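PDB 4LQC: TcpB from Brucella melitensis, which belongs to the Toll/interleukin-1 receptor (TIR) family, its modelled part being a TIR domain built round a parallel beta sheet. Local coordinates for residues 19-24 and 125-130; 26-31 and 129-134; 63-66 and 70-73. The protein carries 2 engineered substitutions. All blocks are in the same frame, centred on the assembly; numbering follows the deposited sequence.

In the fold
The three contacts lie within one TIR domain. Interactions 1 and 2 both join helix 18-31 to helix 127-136, with centres about 7 Å apart, and share Glu-129 and Ile-130. Interaction 3, between the central strand 60-68 and the helix that follows it, is nested in the chain inside the loops closed by the other two. Its centre is about 14 Å from that of interaction 1 and 17 Å from that of interaction 2. Strand residues connect them: Val-66 packs on Phe-21 and Val-22, while Ile-64 CD1 lies 4.0 Å from Leu-29 CD1 and 3.8 Å from Leu-134 CD1.

Interaction 1. Residues 19-24 and 125-130; sequences EAFVQD and KSVEEI
Val-127 makes the apolar contact almost alone, through its CG2 methyl. This methyl stands anti to the backbone N, while CG1 takes the place between the backbone N and the carbonyl carbon (chi1 56°). CG2 thus reaches helix 18-31 at Asp-24, 3.8 Å from Asp-24 C and 3.9 Å from Asp-24 CB. The same methyl meets the ring of Phe-21 obliquely, 4.2 Å from Phe-21 CE1. Phe-21 and Val-127 are buried, whereas Asp-24 is exposed at the border of the contact.

No hydrogen bond crosses between the segments; the polar interactions cap the start of the second helix instead. Ser-126 is its N-cap and forms a capping box with Glu-129. Glu-129 N donates to Ser-126 OG over 3.1 Å, and in return Ser-126 N donates to Glu-129 OE2 over 3.2 Å, meeting the anti lone pair of the carboxylate in a nearly straight bond (164°). This reciprocal pair ties the Glu-129 carboxylate back to the N-cap backbone. Val-127 N is instead taken by Asp-105 OD2 of the second subunit, so this helix start also lies at the subunit interface.

Farther into the domain, Phe-21 stacks on the ring of His-100 and touches Val-66 of the central strand 60-68, while Val-22 packs on strands 7-14 and 36-43, placing helix 18-31 against the parallel sheet beside helix 127-136.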
# COMPACT_ATOMS: atom_id res chain seq x y z
N GLU B 19 -15.71 7.14 -2.22
CA GLU B 19 -16.61 6.82 -1.11
C GLU B 19 -15.97 5.86 -0.10
O GLU B 19 -16.61 5.44 0.86
CB GLU B 19 -17.98 6.35 -1.61
CG GLU B 19 -18.93 7.53 -1.88
CD GLU B 19 -19.92 7.28 -3.00
OE1 GLU B 19 -20.06 6.12 -3.46
OE2 GLU B 19 -20.57 8.25 -3.44
N ALA B 20 -14.69 5.56 -0.32
CA ALA B 20 -13.95 4.75 0.64
C ALA B 20 -12.99 5.62 1.45
O ALA B 20 -13.43 6.43 2.26
CB ALA B 20 -13.22 3.63 -0.07
N PHE B 21 -11.68 5.46 1.23
CA PHE B 21 -10.67 6.20 1.99
C PHE B 21 -10.86 7.72 1.97
O PHE B 21 -10.70 8.37 3.00
CB PHE B 21 -9.24 5.85 1.55
CG PHE B 21 -8.18 6.72 2.21
CD1 PHE B 21 -7.90 6.59 3.56
CD2 PHE B 21 -7.50 7.69 1.48
CE1 PHE B 21 -6.94 7.40 4.17
CE2 PHE B 21 -6.54 8.50 2.09
CZ PHE B 21 -6.27 8.35 3.44
N VAL B 22 -11.19 8.29 0.81
CA VAL B 22 -11.34 9.74 0.73
C VAL B 22 -12.45 10.25 1.68
O VAL B 22 -12.25 11.22 2.41
CB VAL B 22 -11.59 10.24 -0.72
CG1 VAL B 22 -11.70 11.76 -0.77
CG2 VAL B 22 -10.48 9.75 -1.64
N GLN B 23 -13.60 9.59 1.70
CA GLN B 23 -14.66 10.06 2.60
C GLN B 23 -14.26 9.92 4.07
O GLN B 23 -14.50 10.83 4.87
CB GLN B 23 -15.99 9.36 2.33
CG GLN B 23 -17.20 10.17 2.78
CD GLN B 23 -18.50 9.38 2.71
OE1 GLN B 23 -18.49 8.15 2.63
NE2 GLN B 23 -19.63 10.09 2.76
N ASP B 24 -13.66 8.79 4.41
CA ASP B 24 -13.03 8.60 5.71
C ASP B 24 -12.15 9.79 6.11
O ASP B 24 -12.31 10.37 7.18
CB ASP B 24 -12.13 7.37 5.70
CG ASP B 24 -12.89 6.07 5.53
OD1 ASP B 24 -12.23 5.00 5.65
OD2 ASP B 24 -14.11 6.11 5.28
N LYS B 125 -0.06 4.38 8.83
CA LYS B 125 -0.89 5.10 9.78
C LYS B 125 -2.37 4.91 9.51
O LYS B 125 -2.77 4.56 8.40
CB LYS B 125 -0.54 6.60 9.76
CG LYS B 125 0.84 6.91 10.27
CD LYS B 125 1.04 8.39 10.35
CE LYS B 125 2.37 8.70 10.97
NZ LYS B 125 2.59 10.16 10.93
N SER B 126 -3.17 5.15 10.54
CA SER B 126 -4.61 5.04 10.42
C SER B 126 -5.12 6.34 9.82
O SER B 126 -4.39 7.34 9.80
CB SER B 126 -5.23 4.83 11.80
OG SER B 126 -5.14 6.02 12.56
N VAL B 127 -6.36 6.33 9.34
CA VAL B 127 -6.96 7.55 8.82
C VAL B 127 -6.98 8.66 9.88
O VAL B 127 -6.68 9.80 9.57
CB VAL B 127 -8.37 7.28 8.22
CG1 VAL B 127 -9.29 6.63 9.23
CG2 VAL B 127 -8.98 8.57 7.70
N GLU B 128 -7.28 8.33 11.13
CA GLU B 128 -7.21 9.32 12.21
C GLU B 128 -5.80 9.91 12.39
O GLU B 128 -5.65 11.12 12.53
CB GLU B 128 -7.70 8.74 13.54
CG GLU B 128 -9.19 8.40 13.58
CD GLU B 128 -9.56 7.16 12.76
OE1 GLU B 128 -8.65 6.39 12.34
OE2 GLU B 128 -10.77 6.96 12.52
N GLU B 129 -4.78 9.05 12.40
CA GLU B 129 -3.41 9.54 12.60
C GLU B 129 -3.00 10.47 11.46
O GLU B 129 -2.30 11.47 11.67
CB GLU B 129 -2.41 8.38 12.72
CG GLU B 129 -2.57 7.54 14.00
CD GLU B 129 -1.52 6.42 14.13
OE1 GLU B 129 -0.76 6.42 15.13
OE2 GLU B 129 -1.45 5.54 13.25
N ILE B 130 -3.46 10.16 10.25
CA ILE B 130 -3.14 10.97 9.08
C ILE B 130 -3.87 12.31 9.14
O ILE B 130 -3.33 13.37 8.77
CB ILE B 130 -3.51 10.22 7.78
CG1 ILE B 130 -2.48 9.12 7.53
CG2 ILE B 130 -3.57 11.18 6.60
CD1 ILE B 130 -2.78 8.29 6.30

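Interaction 2. Residues 26-31 and 129-134; sequences VAALRD and EIAKEL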
# COMPACT_ATOMS: atom_id res chain seq x y z
N VAL B 26 -11.91 12.81 4.69
CA VAL B 26 -12.66 14.07 4.72
C VAL B 26 -13.40 14.23 6.04
O VAL B 26 -13.37 15.30 6.64
CB VAL B 26 -13.64 14.21 3.53
CG1 VAL B 26 -14.48 15.45 3.69
CG2 VAL B 26 -12.87 14.28 2.22
N ALA B 27 -14.04 13.15 6.50
CA ALA B 27 -14.78 13.19 7.77
C ALA B 27 -13.89 13.41 8.99
O ALA B 27 -14.26 14.11 9.93
CB ALA B 27 -15.59 11.92 7.94
N ALA B 28 -12.71 12.79 8.98
CA ALA B 28 -11.79 12.90 10.10
C ALA B 28 -11.18 14.30 10.17
O ALA B 28 -10.92 14.83 11.26
CB ALA B 28 -10.69 11.87 9.97
N LEU B 29 -10.94 14.88 9.00
CA LEU B 29 -10.29 16.18 8.94
C LEU B 29 -11.29 17.27 9.31
O LEU B 29 -10.94 18.22 10.00
CB LEU B 29 -9.68 16.42 7.55
CG LEU B 29 -8.22 16.02 7.27
CD1 LEU B 29 -7.82 16.40 5.84
CD2 LEU B 29 -7.27 16.67 8.26
N ARG B 30 -12.53 17.11 8.86
CA ARG B 30 -13.61 18.02 9.21
C ARG B 30 -13.93 17.93 10.69
O ARG B 30 -14.33 18.91 11.31
CB ARG B 30 -14.87 17.71 8.38
CG ARG B 30 -14.79 18.27 6.98
CD ARG B 30 -16.05 18.09 6.16
NE ARG B 30 -15.88 18.65 4.82
CZ ARG B 30 -16.59 18.29 3.75
NH1 ARG B 30 -17.53 17.37 3.85
NH2 ARG B 30 -16.33 18.85 2.57
N ASP B 31 -13.74 16.75 11.25
CA ASP B 31 -14.03 16.55 12.66
C ASP B 31 -13.01 17.28 13.55
O ASP B 31 -13.29 17.60 14.70
CB ASP B 31 -14.07 15.06 12.97
CG ASP B 31 -14.73 14.76 14.29
OD1 ASP B 31 -15.75 15.41 14.64
OD2 ASP B 31 -14.21 13.86 15.00
N GLU B 129 -4.78 9.05 12.40
CA GLU B 129 -3.41 9.54 12.60
C GLU B 129 -3.00 10.47 11.46
O GLU B 129 -2.30 11.47 11.67
CB GLU B 129 -2.41 8.38 12.72
CG GLU B 129 -2.57 7.54 14.00
CD GLU B 129 -1.52 6.42 14.13
OE1 GLU B 129 -0.76 6.42 15.13
OE2 GLU B 129 -1.45 5.54 13.25
N ILE B 130 -3.46 10.16 10.25
CA ILE B 130 -3.14 10.97 9.08
C ILE B 130 -3.87 12.31 9.14
O ILE B 130 -3.33 13.37 8.77
CB ILE B 130 -3.51 10.22 7.78
CG1 ILE B 130 -2.48 9.12 7.53
CG2 ILE B 130 -3.57 11.18 6.60
CD1 ILE B 130 -2.78 8.29 6.30
N ALA B 131 -5.10 12.27 9.63
CA ALA B 131 -5.89 13.47 9.82
C ALA B 131 -5.15 14.43 10.76
O ALA B 131 -4.99 15.61 10.44
CB ALA B 131 -7.25 13.12 10.36
N LYS B 132 -4.70 13.91 11.90
CA LYS B 132 -3.99 14.71 12.90
C LYS B 132 -2.76 15.39 12.30
O LYS B 132 -2.54 16.59 12.49
CB LYS B 132 -3.56 13.84 14.09
CG LYS B 132 -4.73 13.24 14.83
CD LYS B 132 -4.30 12.56 16.15
CE LYS B 132 -5.54 12.09 16.95
NZ LYS B 132 -5.26 10.95 17.90
N GLU B 133 -1.97 14.62 11.57
CA GLU B 133 -0.74 15.11 10.97
C GLU B 133 -1.00 16.20 9.94
O GLU B 133 -0.30 17.22 9.91
CB GLU B 133 -0.00 13.96 10.30
CG GLU B 133 1.36 14.34 9.79
CD GLU B 133 2.35 13.23 10.01
OE1 GLU B 133 2.09 12.40 10.90
OE2 GLU B 133 3.37 13.18 9.30
N LEU B 134 -2.00 15.98 9.09
CA LEU B 134 -2.36 16.98 8.10
C LEU B 134 -2.87 18.22 8.82
O LEU B 134 -2.53 19.34 8.44
CB LEU B 134 -3.44 16.43 7.17
CG LEU B 134 -2.97 15.36 6.19
CD1 LEU B 134 -4.16 14.65 5.56
CD2 LEU B 134 -2.12 16.01 5.12
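Leu-29 and Ala-131 bring together two helices packed on the parallel sheet of the TIR domain. The axes of the segments 26-31 and 129-134 approach to 8.9 Å and cross at -49°. Ala-28 CB and Ala-131 CB meet methyl to methyl at 3.7 Å, consistent with the close approach here. Beside this pair, the CD2 branch of Leu-29 lies against the backbone of helix 127-136, 3.3 Å from Ala-131 O, and also touches Leu-134 CB at 4.0 Å. The side chains of Leu-29 and Leu-134 cross at about a right angle. Toward the sheet both leucines rest on Phe-9 of strand 7-14; Leu-29 also touches Ile-36, and Leu-134 touches Leu-120. Leu-29, Ala-131 and Leu-134 are buried.

The other flanks of the helices are polar and exposed, with Arg-30 and Asp-31 on one helix and Glu-129, Lys-132 and Glu-133 on the other, none of them touching across the contact. Arg-30 NH2 donates a hydrogen bond to Ile-36 O at the start of strand 36-43, while Val-26 CG1, one turn back on the same helix, lies over the centre of the Arg-30 guanidinium, 3.5 Å above its plane.

Interaction 3. Residues 63-66 and 70-73; sequences GIVV and HFFS
A parallel strand and the short helix that follows it meet here: strand 60-68, in the middle of the sheet, leads directly into helix 69-72, and Phe-71 folds back from that helix against the strand's Val-65 and Val-66. The phenyl CG stands anti to the backbone N (chi1 180°), an orientation that carries the ring toward Val-65. There Val-65 CG1 approaches obliquely, 3.7 Å from both Phe-71 CE1 and Phe-71 CZ, so a single methyl spans one bond of the ring. The other end of the side chain lies by the strand backbone, with Val-66 O 3.5 Å from Phe-71 CB and 3.7 Å from Phe-71 CG. These are van der Waals contacts; no hydrogen bond links the two segments.

All three touching residues are buried. Phe-71 CD2 also sits over one face of the Phe-72 ring, 3.9 Å above its plane and displaced toward the rim. Within the second segment, Ser-73 OG donates to His-70 O over 3.0 Å, approaching from above the carbonyl plane.

Outside the segments, Ser-68 OG is hydrogen-bonded to Phe-71 N, and the ring of Phe-71 meets that of Trp-76. Gly-63, Ile-64 and Val-65 form backbone hydrogen bonds with the strands flanking theirs, 7-14 and 95-100. Such a central parallel strand, running directly into a helix, is typical of the alternating beta-alpha architecture of TIR domains.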
# COMPACT_ATOMS: atom_id res chain seq x y z
N GLY B 63 -2.73 20.99 -0.99
CA GLY B 63 -3.34 20.00 -1.85
C GLY B 63 -2.98 18.59 -1.42
O GLY B 63 -1.81 18.25 -1.21
N ILE B 64 -4.01 17.77 -1.26
CA ILE B 64 -3.84 16.35 -1.00
C ILE B 64 -4.15 15.61 -2.28
O ILE B 64 -5.17 15.85 -2.93
CB ILE B 64 -4.80 15.86 0.11
CG1 ILE B 64 -4.57 16.64 1.41
CG2 ILE B 64 -4.59 14.38 0.37
CD1 ILE B 64 -5.58 16.29 2.50
N VAL B 65 -3.27 14.71 -2.67
CA VAL B 65 -3.51 13.85 -3.81
C VAL B 65 -3.44 12.41 -3.33
O VAL B 65 -2.40 11.96 -2.84
CB VAL B 65 -2.46 14.05 -4.89
CG1 VAL B 65 -2.88 13.34 -6.15
CG2 VAL B 65 -2.25 15.53 -5.16
N VAL B 66 -4.55 11.70 -3.44
CA VAL B 66 -4.61 10.31 -3.05
C VAL B 66 -4.01 9.43 -4.14
O VAL B 66 -4.67 9.13 -5.14
CB VAL B 66 -6.05 9.91 -2.78
CG1 VAL B 66 -6.13 8.50 -2.20
CG2 VAL B 66 -6.66 10.91 -1.83
N HIS B 70 -6.18 3.35 -8.67
CA HIS B 70 -7.20 4.00 -9.51
C HIS B 70 -6.78 5.39 -9.93
O HIS B 70 -7.23 5.91 -10.95
CB HIS B 70 -8.52 4.05 -8.76
CG HIS B 70 -8.90 2.74 -8.17
ND1 HIS B 70 -9.38 1.69 -8.93
CD2 HIS B 70 -8.83 2.28 -6.89
CE1 HIS B 70 -9.60 0.65 -8.14
NE2 HIS B 70 -9.27 0.98 -6.91
N PHE B 71 -5.89 6.00 -9.15
CA PHE B 71 -5.35 7.28 -9.54
C PHE B 71 -4.47 7.09 -10.78
O PHE B 71 -4.72 7.67 -11.83
CB PHE B 71 -4.55 7.92 -8.41
CG PHE B 71 -3.96 9.26 -8.78
CD1 PHE B 71 -4.75 10.40 -8.75
CD2 PHE B 71 -2.63 9.37 -9.17
CE1 PHE B 71 -4.22 11.64 -9.11
CE2 PHE B 71 -2.11 10.60 -9.51
CZ PHE B 71 -2.91 11.74 -9.48
N PHE B 72 -3.44 6.26 -10.66
CA PHE B 72 -2.50 6.09 -11.76
C PHE B 72 -3.16 5.47 -12.99
O PHE B 72 -2.73 5.72 -14.12
CB PHE B 72 -1.31 5.25 -11.35
CG PHE B 72 -0.44 5.90 -10.31
CD1 PHE B 72 0.25 7.07 -10.60
CD2 PHE B 72 -0.27 5.32 -9.06
CE1 PHE B 72 1.06 7.66 -9.65
CE2 PHE B 72 0.55 5.90 -8.11
CZ PHE B 72 1.21 7.08 -8.41
N SER B 73 -4.21 4.67 -12.79
CA SER B 73 -4.88 4.00 -13.91
C SER B 73 -5.49 5.00 -14.89
O SER B 73 -5.76 4.65 -16.03
CB SER B 73 -5.97 3.05 -13.42
OG SER B 73 -7.13 3.76 -13.04